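Local coordinates for putatuve endo-xylanase (Clostridium stercorarium, PDB 1O8P), which probably binds xylan and cellulose chains as the family 6 carbohydrate-binding module of a putative endo-xylanase, at residues E32-D35 with N41-I44; F45-G50 with N140-V145; S52-I57 with Y61-K66. One frame throughout, in Å; residues are numbered along the deposited sequence.

Contact 1: residues E32-D35 with N41-I44; sequences EDYD and NLQI. With CA (calcium ion), chain B.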
loop_
_atom_site.group_PDB
_atom_site.type_symbol
_atom_site.label_atom_id
_atom_site.label_comp_id
_atom_site.label_asym_id
_atom_site.label_seq_id
_atom_site.Cartn_x
_atom_site.Cartn_y
_atom_site.Cartn_z
ATOM N N GLU A 32 7.905 -2.058 -1.072
ATOM C CA GLU A 32 8.987 -2.876 -0.515
ATOM C C GLU A 32 9.673 -2.210 0.714
ATOM O O GLU A 32 10.446 -2.854 1.401
ATOM C CB GLU A 32 10.032 -3.270 -1.593
ATOM C CG GLU A 32 10.898 -2.138 -2.138
ATOM C CD GLU A 32 10.218 -1.358 -3.249
ATOM O OE1 GLU A 32 8.967 -1.355 -3.329
ATOM O OE2 GLU A 32 10.925 -0.714 -4.047
ATOM N N ASP A 33 9.376 -0.942 0.998
ATOM C CA ASP A 33 10.013 -0.291 2.161
ATOM C C ASP A 33 9.137 -0.387 3.419
ATOM O O ASP A 33 8.872 0.617 4.075
ATOM C CB ASP A 33 10.318 1.173 1.868
ATOM C CG ASP A 33 11.368 1.367 0.781
ATOM O OD1 ASP A 33 12.153 0.462 0.451
ATOM O OD2 ASP A 33 11.491 2.462 0.205
ATOM N N TYR A 34 8.663 -1.589 3.725
ATOM C CA TYR A 34 7.873 -1.812 4.912
ATOM C C TYR A 34 8.784 -2.021 6.134
ATOM O O TYR A 34 9.917 -2.521 6.015
ATOM C CB TYR A 34 6.913 -2.999 4.717
ATOM C CG TYR A 34 7.599 -4.282 4.298
ATOM C CD1 TYR A 34 8.186 -5.118 5.240
ATOM C CD2 TYR A 34 7.654 -4.658 2.960
ATOM C CE1 TYR A 34 8.808 -6.297 4.861
ATOM C CE2 TYR A 34 8.281 -5.841 2.555
ATOM C CZ TYR A 34 8.850 -6.657 3.513
ATOM O OH TYR A 34 9.477 -7.828 3.120
ATOM N N ASP A 35 8.289 -1.615 7.299
ATOM C CA ASP A 35 9.049 -1.727 8.534
ATOM C C ASP A 35 8.740 -3.037 9.206
ATOM O O ASP A 35 9.505 -3.508 10.002
ATOM C CB ASP A 35 8.679 -0.580 9.445
ATOM C CG ASP A 35 9.013 0.743 8.830
ATOM O OD1 ASP A 35 10.207 1.078 8.846
ATOM O OD2 ASP A 35 8.177 1.494 8.267
ATOM N N ASN A 41 5.285 -16.050 3.058
ATOM C CA ASN A 41 5.764 -16.113 1.678
ATOM C C ASN A 41 6.153 -14.789 1.051
ATOM O O ASN A 41 6.715 -14.789 -0.039
ATOM C CB ASN A 41 4.689 -16.722 0.782
ATOM C CG ASN A 41 4.421 -18.198 1.088
ATOM O OD1 ASN A 41 5.115 -18.807 1.897
ATOM N ND2 ASN A 41 3.421 -18.769 0.429
ATOM N N LEU A 42 5.824 -13.674 1.710
ATOM C CA LEU A 42 5.919 -12.357 1.105
ATOM C C LEU A 42 7.329 -12.155 0.597
ATOM O O LEU A 42 8.273 -12.499 1.287
ATOM C CB LEU A 42 5.552 -11.246 2.104
ATOM C CG LEU A 42 5.022 -9.942 1.477
ATOM C CD1 LEU A 42 3.888 -9.319 2.286
ATOM C CD2 LEU A 42 6.167 -8.961 1.386
ATOM N N GLN A 43 7.457 -11.588 -0.599
ATOM C CA GLN A 43 8.791 -11.366 -1.223
ATOM C C GLN A 43 8.875 -10.080 -1.994
ATOM O O GLN A 43 7.854 -9.564 -2.409
ATOM C CB GLN A 43 9.090 -12.495 -2.202
ATOM C CG GLN A 43 10.089 -13.443 -1.660
ATOM C CD GLN A 43 10.004 -14.725 -2.386
ATOM O OE1 GLN A 43 10.326 -14.788 -3.590
ATOM N NE2 GLN A 43 9.546 -15.762 -1.695
ATOM N N ILE A 44 10.096 -9.603 -2.253
ATOM C CA ILE A 44 10.291 -8.447 -3.113
ATOM C C ILE A 44 10.858 -8.938 -4.433
ATOM O O ILE A 44 11.830 -9.705 -4.448
ATOM C CB ILE A 44 11.223 -7.419 -2.417
ATOM C CG1 ILE A 44 10.641 -7.017 -1.042
ATOM C CG2 ILE A 44 11.522 -6.235 -3.330
ATOM C CD1 ILE A 44 11.641 -6.426 -0.043
HETATM CA CA CA B . 8.557 -0.242 -5.624
HETATM O O HOH W 1 10.768 0.262 -6.567
#

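Contact 2: residues F45-G50 with N140-V145; sequences FSLPGG and NVDWFV. With CA (calcium ion), chain B.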
loop_
_atom_site.group_PDB
_atom_site.type_symbol
_atom_site.label_atom_id
_atom_site.label_comp_id
_atom_site.label_asym_id
_atom_site.label_seq_id
_atom_site.Cartn_x
_atom_site.Cartn_y
_atom_site.Cartn_z
ATOM N N PHE A 45 10.244 -8.513 -5.532
ATOM C CA PHE A 45 10.631 -8.911 -6.866
ATOM C C PHE A 45 11.146 -7.706 -7.645
ATOM O O PHE A 45 10.589 -6.609 -7.539
ATOM C CB PHE A 45 9.453 -9.518 -7.644
ATOM C CG PHE A 45 8.872 -10.741 -7.008
ATOM C CD1 PHE A 45 9.691 -11.835 -6.697
ATOM C CD2 PHE A 45 7.504 -10.814 -6.746
ATOM C CE1 PHE A 45 9.179 -12.953 -6.094
ATOM C CE2 PHE A 45 6.980 -11.954 -6.142
ATOM C CZ PHE A 45 7.839 -13.015 -5.801
ATOM N N SER A 46 12.170 -7.922 -8.456
ATOM C CA SER A 46 12.660 -6.851 -9.302
ATOM C C SER A 46 11.747 -6.709 -10.531
ATOM O O SER A 46 11.144 -7.692 -10.992
ATOM C CB SER A 46 14.128 -7.101 -9.675
ATOM O OG SER A 46 14.212 -8.373 -10.275
ATOM N N LEU A 47 11.583 -5.482 -11.009
ATOM C CA LEU A 47 10.722 -5.231 -12.158
ATOM C C LEU A 47 11.627 -5.102 -13.372
ATOM O O LEU A 47 12.715 -4.543 -13.231
ATOM C CB LEU A 47 9.881 -3.958 -11.943
ATOM C CG LEU A 47 8.979 -3.891 -10.708
ATOM C CD1 LEU A 47 8.333 -2.520 -10.658
ATOM C CD2 LEU A 47 7.933 -4.980 -10.676
ATOM N N PRO A 48 11.213 -5.632 -14.538
ATOM C CA PRO A 48 12.036 -5.568 -15.761
ATOM C C PRO A 48 12.649 -4.199 -16.075
ATOM O O PRO A 48 13.854 -4.157 -16.404
ATOM C CB PRO A 48 11.066 -5.982 -16.875
ATOM C CG PRO A 48 10.056 -6.840 -16.190
ATOM C CD PRO A 48 9.943 -6.345 -14.773
ATOM N N GLY A 49 11.894 -3.106 -15.971
ATOM C CA GLY A 49 12.492 -1.815 -16.299
ATOM C C GLY A 49 13.229 -1.019 -15.194
ATOM O O GLY A 49 13.487 0.188 -15.382
ATOM N N GLY A 50 13.578 -1.688 -14.080
ATOM C CA GLY A 50 14.057 -1.037 -12.856
ATOM C C GLY A 50 12.998 -0.949 -11.747
ATOM O O GLY A 50 11.799 -0.795 -12.017
ATOM N N ASN A 140 0.463 -7.691 -6.668
ATOM C CA ASN A 140 1.791 -7.071 -6.553
ATOM C C ASN A 140 1.655 -5.566 -6.381
ATOM O O ASN A 140 0.826 -4.945 -7.020
ATOM C CB ASN A 140 2.646 -7.370 -7.772
ATOM C CG ASN A 140 3.099 -8.831 -7.844
ATOM O OD1 ASN A 140 3.828 -9.184 -8.742
ATOM N ND2 ASN A 140 2.691 -9.668 -6.897
ATOM N N VAL A 141 2.473 -4.989 -5.494
ATOM C CA VAL A 141 2.401 -3.580 -5.187
ATOM C C VAL A 141 3.786 -2.973 -5.366
ATOM O O VAL A 141 4.738 -3.379 -4.702
ATOM C CB VAL A 141 1.883 -3.299 -3.770
ATOM C CG1 VAL A 141 1.510 -1.784 -3.631
ATOM C CG2 VAL A 141 0.674 -4.226 -3.400
ATOM N N ASP A 142 3.880 -2.023 -6.299
ATOM C CA ASP A 142 5.125 -1.319 -6.588
ATOM C C ASP A 142 5.243 -0.209 -5.534
ATOM O O ASP A 142 6.193 -0.184 -4.774
ATOM C CB ASP A 142 5.068 -0.757 -8.015
ATOM C CG ASP A 142 6.315 -0.063 -8.427
ATOM O OD1 ASP A 142 7.285 0.079 -7.622
ATOM O OD2 ASP A 142 6.405 0.405 -9.568
ATOM N N TRP A 143 4.243 0.674 -5.472
ATOM C CA TRP A 143 4.245 1.777 -4.518
ATOM C C TRP A 143 2.838 2.224 -4.270
ATOM O O TRP A 143 1.906 1.795 -4.976
ATOM C CB TRP A 143 5.109 2.975 -4.987
ATOM C CG TRP A 143 4.892 3.446 -6.391
ATOM C CD1 TRP A 143 5.752 3.269 -7.463
ATOM C CD2 TRP A 143 3.784 4.224 -6.900
ATOM N NE1 TRP A 143 5.243 3.875 -8.591
ATOM C CE2 TRP A 143 4.039 4.463 -8.285
ATOM C CE3 TRP A 143 2.613 4.756 -6.331
ATOM C CZ2 TRP A 143 3.140 5.191 -9.112
ATOM C CZ3 TRP A 143 1.707 5.460 -7.143
ATOM C CH2 TRP A 143 1.981 5.687 -8.521
ATOM N N PHE A 144 2.698 3.091 -3.262
ATOM C CA PHE A 144 1.430 3.753 -2.953
ATOM C C PHE A 144 1.684 5.175 -2.487
ATOM O O PHE A 144 2.791 5.524 -2.056
ATOM C CB PHE A 144 0.538 2.928 -1.977
ATOM C CG PHE A 144 1.044 2.847 -0.557
ATOM C CD1 PHE A 144 2.114 1.994 -0.220
ATOM C CD2 PHE A 144 0.427 3.564 0.458
ATOM C CE1 PHE A 144 2.601 1.895 1.095
ATOM C CE2 PHE A 144 0.913 3.449 1.794
ATOM C CZ PHE A 144 1.992 2.619 2.099
ATOM N N VAL A 145 0.676 6.013 -2.606
ATOM C CA VAL A 145 0.854 7.423 -2.309
ATOM C C VAL A 145 -0.506 8.024 -1.986
ATOM O O VAL A 145 -1.534 7.495 -2.394
ATOM C CB VAL A 145 1.622 8.207 -3.481
ATOM C CG1 VAL A 145 0.753 8.367 -4.760
ATOM C CG2 VAL A 145 2.091 9.581 -2.991
HETATM CA CA CA B . 8.557 -0.242 -5.624
HETATM O O HOH W 1 10.768 0.262 -6.567
#

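Contact 3: residues S52-I57 with Y61-K66; sequences SAIGYI and YSTTYK. With CA (calcium ion), chain B.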
loop_
_atom_site.group_PDB
_atom_site.type_symbol
_atom_site.label_atom_id
_atom_site.label_comp_id
_atom_site.label_asym_id
_atom_site.label_seq_id
_atom_site.Cartn_x
_atom_site.Cartn_y
_atom_site.Cartn_z
ATOM N N SER A 52 11.223 -2.284 -7.832
ATOM C CA SER A 52 10.816 -3.510 -7.141
ATOM C C SER A 52 9.366 -3.446 -6.708
ATOM O O SER A 52 8.800 -2.364 -6.602
ATOM C CB SER A 52 11.675 -3.762 -5.890
ATOM O OG SER A 52 13.049 -3.837 -6.182
ATOM N N ALA A 53 8.770 -4.605 -6.434
ATOM C CA ALA A 53 7.406 -4.641 -5.971
ATOM C C ALA A 53 7.299 -5.766 -4.965
ATOM O O ALA A 53 8.054 -6.720 -4.996
ATOM C CB ALA A 53 6.444 -4.841 -7.137
ATOM N N ILE A 54 6.415 -5.628 -4.006
ATOM C CA ILE A 54 6.107 -6.787 -3.179
ATOM C C ILE A 54 5.144 -7.728 -3.944
ATOM O O ILE A 54 4.329 -7.270 -4.750
ATOM C CB ILE A 54 5.609 -6.346 -1.792
ATOM C CG1 ILE A 54 4.336 -5.460 -1.916
ATOM C CG2 ILE A 54 6.782 -5.601 -1.048
ATOM C CD1 ILE A 54 3.696 -5.018 -0.604
ATOM N N GLY A 55 5.257 -9.031 -3.661
ATOM C CA GLY A 55 4.442 -10.086 -4.255
ATOM C C GLY A 55 4.463 -11.347 -3.364
ATOM O O GLY A 55 4.936 -11.260 -2.222
ATOM N N TYR A 56 4.002 -12.499 -3.908
ATOM C CA TYR A 56 3.739 -13.762 -3.192
ATOM C C TYR A 56 2.849 -13.458 -2.002
ATOM O O TYR A 56 3.014 -14.014 -0.911
ATOM C CB TYR A 56 5.008 -14.543 -2.778
ATOM C CG TYR A 56 5.765 -15.319 -3.861
ATOM C CD1 TYR A 56 5.408 -15.254 -5.220
ATOM C CD2 TYR A 56 6.875 -16.091 -3.520
ATOM C CE1 TYR A 56 6.136 -15.954 -6.210
ATOM C CE2 TYR A 56 7.609 -16.784 -4.473
ATOM C CZ TYR A 56 7.251 -16.727 -5.830
ATOM O OH TYR A 56 8.013 -17.417 -6.777
ATOM N N ILE A 57 1.895 -12.551 -2.224
ATOM C CA ILE A 57 0.920 -12.116 -1.209
ATOM C C ILE A 57 -0.316 -13.024 -1.204
ATOM O O ILE A 57 -0.737 -13.520 -2.244
ATOM C CB ILE A 57 0.560 -10.608 -1.415
ATOM C CG1 ILE A 57 1.658 -9.702 -0.815
ATOM C CG2 ILE A 57 -0.850 -10.255 -0.901
ATOM C CD1 ILE A 57 1.612 -8.286 -1.345
ATOM N N TYR A 61 -2.403 -11.405 4.542
ATOM C CA TYR A 61 -1.072 -10.721 4.586
ATOM C C TYR A 61 -1.200 -9.214 4.793
ATOM O O TYR A 61 -2.254 -8.634 4.553
ATOM C CB TYR A 61 -0.282 -10.926 3.304
ATOM C CG TYR A 61 0.359 -12.273 3.136
ATOM C CD1 TYR A 61 -0.192 -13.424 3.716
ATOM C CD2 TYR A 61 1.519 -12.396 2.357
ATOM C CE1 TYR A 61 0.412 -14.682 3.544
ATOM C CE2 TYR A 61 2.158 -13.626 2.183
ATOM C CZ TYR A 61 1.601 -14.763 2.771
ATOM O OH TYR A 61 2.209 -15.955 2.543
ATOM N N SER A 62 -0.119 -8.586 5.244
ATOM C CA SER A 62 -0.151 -7.195 5.600
ATOM C C SER A 62 1.270 -6.635 5.631
ATOM O O SER A 62 2.237 -7.379 5.855
ATOM C CB SER A 62 -0.855 -6.982 6.964
ATOM O OG SER A 62 -0.032 -7.416 8.041
ATOM N N THR A 63 1.387 -5.337 5.339
ATOM C CA THR A 63 2.649 -4.626 5.449
ATOM C C THR A 63 2.390 -3.362 6.210
ATOM O O THR A 63 1.327 -2.751 6.086
ATOM C CB THR A 63 3.316 -4.355 4.076
ATOM O OG1 THR A 63 2.316 -4.144 3.099
ATOM C CG2 THR A 63 4.023 -5.569 3.546
ATOM N N THR A 64 3.370 -2.980 7.021
ATOM C CA THR A 64 3.245 -1.840 7.874
ATOM C C THR A 64 4.335 -0.860 7.519
ATOM O O THR A 64 5.493 -1.254 7.365
ATOM C CB THR A 64 3.398 -2.278 9.330
ATOM O OG1 THR A 64 2.297 -3.116 9.693
ATOM C CG2 THR A 64 3.358 -1.055 10.329
ATOM N N TYR A 65 3.948 0.410 7.443
ATOM C CA TYR A 65 4.797 1.535 7.073
ATOM C C TYR A 65 4.640 2.581 8.148
ATOM O O TYR A 65 3.635 3.298 8.212
ATOM C CB TYR A 65 4.371 2.104 5.692
ATOM C CG TYR A 65 4.340 1.026 4.654
ATOM C CD1 TYR A 65 3.231 0.164 4.543
ATOM C CD2 TYR A 65 5.421 0.834 3.796
ATOM C CE1 TYR A 65 3.204 -0.835 3.602
ATOM C CE2 TYR A 65 5.401 -0.175 2.846
ATOM C CZ TYR A 65 4.285 -1.007 2.759
ATOM O OH TYR A 65 4.258 -2.038 1.850
ATOM N N LYS A 66 5.665 2.675 8.988
ATOM C CA LYS A 66 5.646 3.535 10.155
ATOM C C LYS A 66 5.991 4.958 9.810
ATOM O O LYS A 66 6.644 5.210 8.825
ATOM C CB LYS A 66 6.637 2.984 11.198
ATOM C CG LYS A 66 6.167 1.705 11.867
ATOM C CD LYS A 66 7.146 1.299 12.970
ATOM C CE LYS A 66 6.503 1.405 14.365
ATOM N NZ LYS A 66 6.231 2.836 14.856
HETATM CA CA CA B . 8.557 -0.242 -5.624
HETATM O O HOH W 1 10.768 0.262 -6.567
#

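Contact 1: residues E32-D35 with N41-I44
E32 and I44 bring their alpha carbons to 6.3 Å from each other where the irregular loop 32-35 passes the start of strand 43-46, on the surface of this family 6 carbohydrate-binding module, a beta-sandwich with a bound calcium ion. No hydrogen bond crosses between the segments, so side-chain packing carries the contact. I44 presses both branches against the root of E32: its CG2 lies 3.7 Å from E32 CB and its CG1 nearly as close, while CD1 goes on toward E32 O. E32 starts out toward I44, but its chain bends sharply at chi2 (-83°) and swings the carboxylate away to the metal. Q30, S52 and D142 contribute the other protein ligands, so one residue both packs against the strand and grips calcium. Two residues further on, Y34 reaches for the strand with the end of its ring. Ring carbon CE2 of Y34 makes the apolar touch, 3.9 Å from L42 CD2, and the Y34 hydroxyl OH stands 4.1 Å from I44 CD1, the methyls meeting the ring obliquely. L42 and Y34 run past each other in opposite directions. The Y34 side chain also touches I54 and T63, and L42 touches T63. Between the two touching residues of the loop, D33 centres an inverse gamma turn, closed by a weak bond from Y34 N to E32 O. At the metal, E32 binds with both oxygens, OE1 at 2.6 Å from the calcium ion and, longer, OE2 at 2.9 Å.

Contact 2: residues F45-G50 with N140-V145
L47 meets the carboxylate of D142 at the calcium site of the beta-sandwich, where the end of strand 43-46 and the turn after it face strand 140-147. The contact is small and has no hydrogen bond. L47 sends its CG away from its own carbonyl carbon (chi1 -57°), and CD1 continues the chain in an extended line, which carries that methyl to 3.7 Å from D142 OD2. The side chain of D142 has CG anti to its backbone N (chi1 -178°) and a carboxylate turned so that the two oxygens do separate jobs: OD1 goes to calcium, and OD2 makes a salt bridge with R80. The methyl of L47 therefore packs beside an oxygen already held by an arginine, and the carboxylate is fixed from two directions. Two residues earlier on each segment, F45 and N140 make a looser approach, with F45 CD2 4.5 Å from N140 OD1; the F45 ring also meets Y56 edge-to-face. From L47 to G50 the chain makes a type I beta turn, with G50 N bonded to L47 O at 3.1 Å. D142 chelates the metal through main chain and side chain together, its O at 2.5 Å and its OD1 at 2.4 Å from the calcium ion.

Contact 3: residues S52-I57 with Y61-K66
The hydroxyl OH of Y65 is gripped twice: T63 OG1, two residues back on the same strand, donates to it at 3.1 Å, and it is also hydrogen-bonded to the backbone O of A31. Against this fixed polar pair comes the apolar end of I54, whose CD1 lies 3.9 Å from Y65 OH and 4.0 Å from T63 OG1. I54 and T63 meet tip to tip. The CG1 of I54 sits between the backbone N and the carbonyl carbon (chi1 59°), and the extended outer bond then takes the methyl across to the other strand. At the far end, Y61 packs on the turn after strand 52-55. The carbonyl carbon of I57 lies over one face of the Y61 ring, offset toward the rim, and I57 CA is 3.6 Å from Y61 CD2. The backbone O of Y56 comes in obliquely, 3.2 Å from Y61 CE2. The Y61 hydroxyl itself bonds to N41 N, tying the ring to the loop before strand 43-46. At the opposite end of 52-57, S52 O binds calcium at 2.4 Å, and S52 N donates to a water that also binds the metal. This is buried packing of the 43-46/52-55 hairpin and the loop after it on strand 62-69 of the sandwich, with the calcium site of the family 6 carbohydrate-binding module at one end.

From the N terminus, contact 1 is the first to close, bringing loop 32-35 and the start of strand 43-46 together round the short strand 36-38. Contact 2 opens directly afterwards on the same strand and spans about ninety residues to reach strand 140-147. Contact 3 lies wholly within that span, joining segments 52-57 and 61-66, three residues apart. Strands 43-46 and 52-55 form a two-stranded hairpin, bonded through F45 N to A53 O, and I54 N bonds to V141 O, so the hairpin also leans on strand 140-147. D35 bonds to T64 and K66, joining contacts 1 and 3. All three contacts meet at the calcium ion.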